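Non-structural protein 3 (Porcine deltacoronavirus, PDB 6LN0) is a multidomain coronavirus protein that probably combines a macro domain, of the kind that binds ADP-ribose, with a papain-like protease that cleaves the viral polyprotein. Local coordinates at residues Pro9-Glu20 against Pro143-Met154. Sequence-based numbering, arbitrary orientation.
Sequences PSPTKVELVVGE and PSDIGRVTLVTM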
ATOM      1  N   PRO A   9       6.607 -34.812  -5.841  1.00 83.31           N
ATOM      2  CA  PRO A   9       6.064 -33.470  -5.593  1.00 80.68           C
ATOM      3  C   PRO A   9       6.758 -32.314  -6.301  1.00 81.35           C
ATOM      4  O   PRO A   9       7.968 -32.334  -6.543  1.00 82.82           O
ATOM      5  CB  PRO A   9       6.195 -33.346  -4.071  1.00 80.19           C
ATOM      6  CG  PRO A   9       5.869 -34.750  -3.591  1.00 79.51           C
ATOM      7  CD  PRO A   9       6.339 -35.713  -4.702  1.00 83.60           C
ATOM      8  N   SER A  10       5.954 -31.302  -6.640  1.00 80.76           N
ATOM      9  CA  SER A  10       6.361 -30.096  -7.347  1.00 76.69           C
ATOM     10  C   SER A  10       5.289 -29.048  -7.102  1.00 81.58           C
ATOM     11  O   SER A  10       4.121 -29.405  -6.934  1.00 80.71           O
ATOM     12  CB  SER A  10       6.522 -30.348  -8.851  1.00 78.43           C
ATOM     13  OG  SER A  10       7.844 -30.746  -9.154  1.00 78.58           O
ATOM     14  N   PRO A  11       5.648 -27.767  -7.044  1.00 83.24           N
ATOM     15  CA  PRO A  11       4.621 -26.736  -6.839  1.00 81.84           C
ATOM     16  C   PRO A  11       3.554 -26.845  -7.917  1.00 79.28           C
ATOM     17  O   PRO A  11       3.872 -26.944  -9.103  1.00 79.42           O
ATOM     18  CB  PRO A  11       5.412 -25.428  -6.951  1.00 83.49           C
ATOM     19  CG  PRO A  11       6.633 -25.805  -7.770  1.00 81.61           C
ATOM     20  CD  PRO A  11       6.977 -27.181  -7.284  1.00 79.43           C
ATOM     21  N   THR A  12       2.282 -26.854  -7.501  1.00 76.67           N
ATOM     22  CA  THR A  12       1.204 -27.061  -8.465  1.00 76.41           C
ATOM     23  C   THR A  12       1.079 -25.884  -9.411  1.00 78.31           C
ATOM     24  O   THR A  12       1.067 -24.724  -8.984  1.00 81.00           O
ATOM     25  CB  THR A  12      -0.141 -27.267  -7.788  1.00 75.80           C
ATOM     26  OG1 THR A  12      -0.609 -26.019  -7.275  1.00 83.55           O
ATOM     27  CG2 THR A  12      -0.024 -28.226  -6.706  1.00 74.04           C
ATOM     28  N   LYS A  13       0.964 -26.192 -10.700  1.00 74.72           N
ATOM     29  CA  LYS A  13       0.640 -25.203 -11.722  1.00 74.52           C
ATOM     30  C   LYS A  13      -0.540 -25.754 -12.519  1.00 73.36           C
ATOM     31  O   LYS A  13      -0.376 -26.572 -13.431  1.00 70.74           O
ATOM     32  CB  LYS A  13       1.852 -24.880 -12.592  1.00 75.55           C
ATOM     33  CG  LYS A  13       2.948 -24.090 -11.825  1.00 84.71           C
ATOM     34  CD  LYS A  13       2.388 -22.852 -11.069  1.00 79.54           C
ATOM     35  CE  LYS A  13       3.320 -21.630 -11.141  1.00 75.24           C
ATOM     36  NZ  LYS A  13       4.134 -21.427  -9.900  1.00 81.25           N
ATOM     37  N   VAL A  14      -1.732 -25.312 -12.116  1.00 72.60           N
ATOM     38  CA  VAL A  14      -2.982 -25.652 -12.774  1.00 65.49           C
ATOM     39  C   VAL A  14      -3.023 -25.028 -14.162  1.00 71.95           C
ATOM     40  O   VAL A  14      -2.520 -23.917 -14.377  1.00 77.37           O
ATOM     41  CB  VAL A  14      -4.140 -25.143 -11.904  1.00 59.84           C
ATOM     42  CG1 VAL A  14      -5.457 -25.300 -12.602  1.00 60.33           C
ATOM     43  CG2 VAL A  14      -4.130 -25.836 -10.571  1.00 61.67           C
ATOM     44  N   GLU A  15      -3.620 -25.736 -15.115  1.00 65.78           N
ATOM     45  CA  GLU A  15      -3.876 -25.173 -16.430  1.00 66.94           C
ATOM     46  C   GLU A  15      -5.282 -25.563 -16.872  1.00 75.29           C
ATOM     47  O   GLU A  15      -5.718 -26.703 -16.673  1.00 76.64           O
ATOM     48  CB  GLU A  15      -2.832 -25.630 -17.462  1.00 74.42           C
ATOM     49  CG  GLU A  15      -3.002 -27.063 -17.984  1.00 75.74           C
ATOM     50  CD  GLU A  15      -1.679 -27.702 -18.406  1.00 83.78           C
ATOM     51  OE1 GLU A  15      -1.386 -27.734 -19.626  1.00 83.72           O
ATOM     52  OE2 GLU A  15      -0.930 -28.171 -17.516  1.00 86.14           O
ATOM     53  N   LEU A  16      -6.000 -24.603 -17.449  1.00 73.92           N
ATOM     54  CA  LEU A  16      -7.376 -24.802 -17.882  1.00 66.52           C
ATOM     55  C   LEU A  16      -7.379 -24.810 -19.400  1.00 76.08           C
ATOM     56  O   LEU A  16      -7.181 -23.767 -20.030  1.00 78.92           O
ATOM     57  CB  LEU A  16      -8.287 -23.715 -17.334  1.00 66.90           C
ATOM     58  CG  LEU A  16      -9.753 -24.111 -17.273  1.00 68.89           C
ATOM     59  CD1 LEU A  16     -10.407 -23.417 -16.115  1.00 69.10           C
ATOM     60  CD2 LEU A  16     -10.441 -23.738 -18.558  1.00 74.40           C
ATOM     61  N   VAL A  17      -7.608 -25.980 -19.982  1.00 77.37           N
ATOM     62  CA  VAL A  17      -7.476 -26.169 -21.418  1.00 74.91           C
ATOM     63  C   VAL A  17      -8.856 -26.216 -22.067  1.00 78.68           C
ATOM     64  O   VAL A  17      -9.860 -26.631 -21.464  1.00 70.85           O
ATOM     65  CB  VAL A  17      -6.634 -27.430 -21.701  1.00 76.66           C
ATOM     66  CG1 VAL A  17      -6.691 -27.829 -23.165  1.00 76.19           C
ATOM     67  CG2 VAL A  17      -5.192 -27.162 -21.280  1.00 74.83           C
ATOM     68  N   VAL A  18      -8.890 -25.775 -23.326  1.00 85.45           N
ATOM     69  CA  VAL A  18     -10.090 -25.381 -24.056  1.00 84.58           C
ATOM     70  C   VAL A  18     -10.916 -26.572 -24.551  1.00 80.78           C
ATOM     71  O   VAL A  18     -11.958 -26.892 -23.963  1.00 78.90           O
ATOM     72  CB  VAL A  18      -9.676 -24.456 -25.219  1.00 85.53           C
ATOM     73  CG1 VAL A  18      -9.489 -23.042 -24.705  1.00 78.41           C
ATOM     74  CG2 VAL A  18      -8.360 -24.941 -25.868  1.00 75.94           C
ATOM     75  N   GLY A  19     -10.454 -27.238 -25.626  1.00 84.37           N
ATOM     76  CA  GLY A  19     -11.253 -28.196 -26.382  1.00 88.25           C
ATOM     77  C   GLY A  19     -11.529 -29.523 -25.701  1.00 84.63           C
ATOM     78  O   GLY A  19     -11.525 -29.626 -24.471  1.00 87.93           O
ATOM     79  N   GLU A  20     -11.769 -30.563 -26.502  1.00 86.91           N
ATOM     80  CA  GLU A  20     -12.214 -31.835 -25.931  1.00 83.42           C
ATOM     81  C   GLU A  20     -11.054 -32.785 -25.622  1.00 79.14           C
ATOM     82  O   GLU A  20      -9.908 -32.557 -25.993  1.00 76.30           O
ATOM     83  CB  GLU A  20     -13.242 -32.527 -26.837  1.00 76.86           C
ATOM     84  CG  GLU A  20     -13.854 -33.848 -26.251  1.00 82.55           C
ATOM     85  CD  GLU A  20     -14.280 -33.780 -24.748  1.00 88.52           C
ATOM     86  OE1 GLU A  20     -13.521 -33.292 -23.882  1.00 93.30           O
ATOM     87  OE2 GLU A  20     -15.391 -34.261 -24.412  1.00 89.64           O
ATOM     88  N   PRO A 143      -4.339 -29.842  -3.625  1.00 75.36           N
ATOM     89  CA  PRO A 143      -3.138 -29.717  -2.799  1.00 72.05           C
ATOM     90  C   PRO A 143      -2.102 -28.837  -3.475  1.00 75.86           C
ATOM     91  O   PRO A 143      -2.176 -28.547  -4.669  1.00 76.06           O
ATOM     92  CB  PRO A 143      -2.636 -31.151  -2.654  1.00 72.34           C
ATOM     93  CG  PRO A 143      -3.873 -31.988  -2.868  1.00 75.91           C
ATOM     94  CD  PRO A 143      -4.672 -31.251  -3.904  1.00 71.05           C
ATOM     95  N   SER A 144      -1.099 -28.427  -2.686  1.00 70.17           N
ATOM     96  CA  SER A 144      -0.111 -27.441  -3.122  1.00 74.34           C
ATOM     97  C   SER A 144       1.114 -28.048  -3.800  1.00 78.51           C
ATOM     98  O   SER A 144       1.874 -27.316  -4.444  1.00 80.16           O
ATOM     99  CB  SER A 144       0.342 -26.593  -1.928  1.00 78.38           C
ATOM    100  OG  SER A 144       0.546 -27.391  -0.772  1.00 77.09           O
ATOM    101  N   ASP A 145       1.301 -29.365  -3.722  1.00 75.93           N
ATOM    102  CA  ASP A 145       2.530 -29.995  -4.191  1.00 77.05           C
ATOM    103  C   ASP A 145       2.288 -31.007  -5.308  1.00 82.21           C
ATOM    104  O   ASP A 145       3.148 -31.852  -5.566  1.00 82.76           O
ATOM    105  CB  ASP A 145       3.249 -30.668  -3.022  1.00 79.16           C
ATOM    106  CG  ASP A 145       2.371 -31.676  -2.298  1.00 79.06           C
ATOM    107  OD1 ASP A 145       1.130 -31.511  -2.309  1.00 80.11           O
ATOM    108  OD2 ASP A 145       2.924 -32.632  -1.709  1.00 80.75           O
ATOM    109  N   ILE A 146       1.153 -30.927  -5.995  1.00 76.44           N
ATOM    110  CA  ILE A 146       0.747 -31.956  -6.944  1.00 74.33           C
ATOM    111  C   ILE A 146       0.919 -31.416  -8.365  1.00 75.96           C
ATOM    112  O   ILE A 146      -0.023 -31.392  -9.165  1.00 76.07           O
ATOM    113  CB  ILE A 146      -0.692 -32.412  -6.614  1.00 73.07           C
ATOM    114  CG1 ILE A 146      -1.300 -33.366  -7.635  1.00 74.35           C
ATOM    115  CG2 ILE A 146      -1.618 -31.224  -6.395  1.00 77.20           C
ATOM    116  CD1 ILE A 146      -2.705 -33.740  -7.270  1.00 68.20           C
ATOM    117  N   GLY A 147       2.131 -30.940  -8.664  1.00 72.67           N
ATOM    118  CA  GLY A 147       2.595 -30.572  -9.995  1.00 70.71           C
ATOM    119  C   GLY A 147       1.606 -30.035 -11.007  1.00 69.16           C
ATOM    120  O   GLY A 147       0.711 -29.252 -10.680  1.00 72.14           O
ATOM    121  N   ARG A 148       1.770 -30.458 -12.255  1.00 69.04           N
ATOM    122  CA  ARG A 148       0.928 -29.977 -13.342  1.00 70.80           C
ATOM    123  C   ARG A 148      -0.456 -30.635 -13.296  1.00 70.22           C
ATOM    124  O   ARG A 148      -0.569 -31.855 -13.117  1.00 67.31           O
ATOM    125  CB  ARG A 148       1.621 -30.255 -14.671  1.00 67.51           C
ATOM    126  CG  ARG A 148       0.782 -29.959 -15.879  1.00 71.99           C
ATOM    127  CD  ARG A 148       1.296 -30.720 -17.107  1.00 70.19           C
ATOM    128  NE  ARG A 148       0.499 -30.394 -18.284  1.00 73.65           N
ATOM    129  CZ  ARG A 148       0.143 -31.256 -19.235  1.00 76.38           C
ATOM    130  NH1 ARG A 148      -0.591 -30.829 -20.253  1.00 77.31           N
ATOM    131  NH2 ARG A 148       0.519 -32.530 -19.186  1.00 70.04           N
ATOM    132  N   VAL A 149      -1.509 -29.819 -13.435  1.00 68.83           N
ATOM    133  CA  VAL A 149      -2.903 -30.280 -13.418  1.00 68.22           C
ATOM    134  C   VAL A 149      -3.667 -29.627 -14.564  1.00 67.65           C
ATOM    135  O   VAL A 149      -3.509 -28.431 -14.826  1.00 70.98           O
ATOM    136  CB  VAL A 149      -3.614 -29.966 -12.084  1.00 61.67           C
ATOM    137  CG1 VAL A 149      -5.021 -30.525 -12.111  1.00 58.12           C
ATOM    138  CG2 VAL A 149      -2.841 -30.540 -10.926  1.00 64.59           C
ATOM    139  N   THR A 150      -4.527 -30.401 -15.223  1.00 66.60           N
ATOM    140  CA  THR A 150      -5.218 -29.965 -16.428  1.00 62.86           C
ATOM    141  C   THR A 150      -6.718 -30.101 -16.237  1.00 61.98           C
ATOM    142  O   THR A 150      -7.221 -31.215 -16.068  1.00 63.90           O
ATOM    143  CB  THR A 150      -4.779 -30.801 -17.628  1.00 65.03           C
ATOM    144  OG1 THR A 150      -3.399 -30.548 -17.914  1.00 69.60           O
ATOM    145  CG2 THR A 150      -5.624 -30.464 -18.839  1.00 62.49           C
ATOM    146  N   LEU A 151      -7.431 -28.983 -16.278  1.00 62.31           N
ATOM    147  CA  LEU A 151      -8.882 -29.016 -16.365  1.00 60.61           C
ATOM    148  C   LEU A 151      -9.315 -28.770 -17.796  1.00 60.99           C
ATOM    149  O   LEU A 151      -8.610 -28.140 -18.587  1.00 65.23           O
ATOM    150  CB  LEU A 151      -9.548 -27.983 -15.468  1.00 69.38           C
ATOM    151  CG  LEU A 151      -9.012 -27.744 -14.078  1.00 68.65           C
ATOM    152  CD1 LEU A 151      -8.043 -26.628 -14.244  1.00 69.80           C
ATOM    153  CD2 LEU A 151     -10.149 -27.326 -13.171  1.00 64.26           C
ATOM    154  N   VAL A 152     -10.508 -29.256 -18.109  1.00 61.14           N
ATOM    155  CA  VAL A 152     -10.996 -29.326 -19.477  1.00 67.32           C
ATOM    156  C   VAL A 152     -12.404 -28.766 -19.505  1.00 64.71           C
ATOM    157  O   VAL A 152     -13.245 -29.158 -18.686  1.00 59.11           O
ATOM    158  CB  VAL A 152     -10.973 -30.768 -20.019  1.00 64.90           C
ATOM    159  CG1 VAL A 152     -11.607 -30.822 -21.413  1.00 68.22           C
ATOM    160  CG2 VAL A 152      -9.544 -31.306 -20.040  1.00 57.47           C
ATOM    161  N   THR A 153     -12.667 -27.877 -20.467  1.00 71.30           N
ATOM    162  CA  THR A 153     -13.903 -27.104 -20.438  1.00 80.14           C
ATOM    163  C   THR A 153     -14.778 -27.318 -21.684  1.00 78.54           C
ATOM    164  O   THR A 153     -15.718 -28.119 -21.639  1.00 76.97           O
ATOM    165  CB  THR A 153     -13.552 -25.618 -20.205  1.00 75.44           C
ATOM    166  OG1 THR A 153     -14.735 -24.812 -20.227  1.00 80.86           O
ATOM    167  CG2 THR A 153     -12.489 -25.077 -21.208  1.00 77.88           C
ATOM    168  N   MET A 154     -14.464 -26.636 -22.795  1.00 79.76           N
ATOM    169  CA  MET A 154     -15.358 -26.448 -23.953  1.00 86.26           C
ATOM    170  C   MET A 154     -16.537 -25.510 -23.645  1.00 86.10           C
ATOM    171  O   MET A 154     -17.648 -25.716 -24.134  1.00 87.79           O
ATOM    172  CB  MET A 154     -15.870 -27.777 -24.499  1.00 85.78           C
ATOM    173  CG  MET A 154     -14.937 -28.474 -25.445  1.00 83.97           C
ATOM    174  SD  MET A 154     -15.861 -29.824 -26.154  1.00 90.75           S
ATOM    175  CE  MET A 154     -17.199 -29.997 -24.964  1.00 82.64           C
TER
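Glu15 and Arg148 form a side-on salt bridge across two neighbouring strands. Arg148 NE meets Glu15 OE2 at 2.8 Å, on the syn side but tilted out of the carboxylate plane. A longer bond of 3.3 Å runs from Arg148 NH1 to Glu15 OE1, which lies in the guanidinium plane, though NH1 approaches from above the carboxylate plane. The two flat groups are turned 58° apart. Glu15 CG sits between the backbone N and the carbonyl carbon (chi1 77°), and this swings the carboxylate across to the arginine. The remaining nitrogen, Arg148 NH2, is hydrogen-bonded to Lys25 O, while Thr150 OG1 lies over one guanidinium face, toward its rim, and is hydrogen-bonded to His116.

Beneath these side chains the backbones of strands 10-17 and 146-152 run parallel. Glu15 uses both of its backbone groups: its N bonds Val149 O at 2.7 Å, and its O receives Leu151 N at 2.9 Å. Val17 N continues the pattern to Leu151 O at 2.8 Å. Between Ser10 and Lys13 strand 10-17 has one extra residue, a beta bulge, opposite Gly147. Gly147 takes a positive phi of 31° there. Its N bonds Ser10 O, and its O accepts Lys13 N.

This pairing adds the N-terminal strand to the edge of the mixed six-stranded sheet of the macro domain. Strand 146-152 is the inner partner and also bonds strand 117-120.

The opposite sheet face, with Val14, Leu16, Val149 and Leu151, is apolar. Leu151 CD1 reaches obliquely over to Val14 CG1 at 3.3 Å, a very tight contact whose exact distance is doubtful. Leu135 and Phe138 of helix 131-141 pack against Leu151, while Trp162 of helix 158-165 touches Val14 and Leu16. Farther along, Leu16 CD2 meets Thr153 CG2 at 3.6 Å, their side chains crossing nearly at right angles.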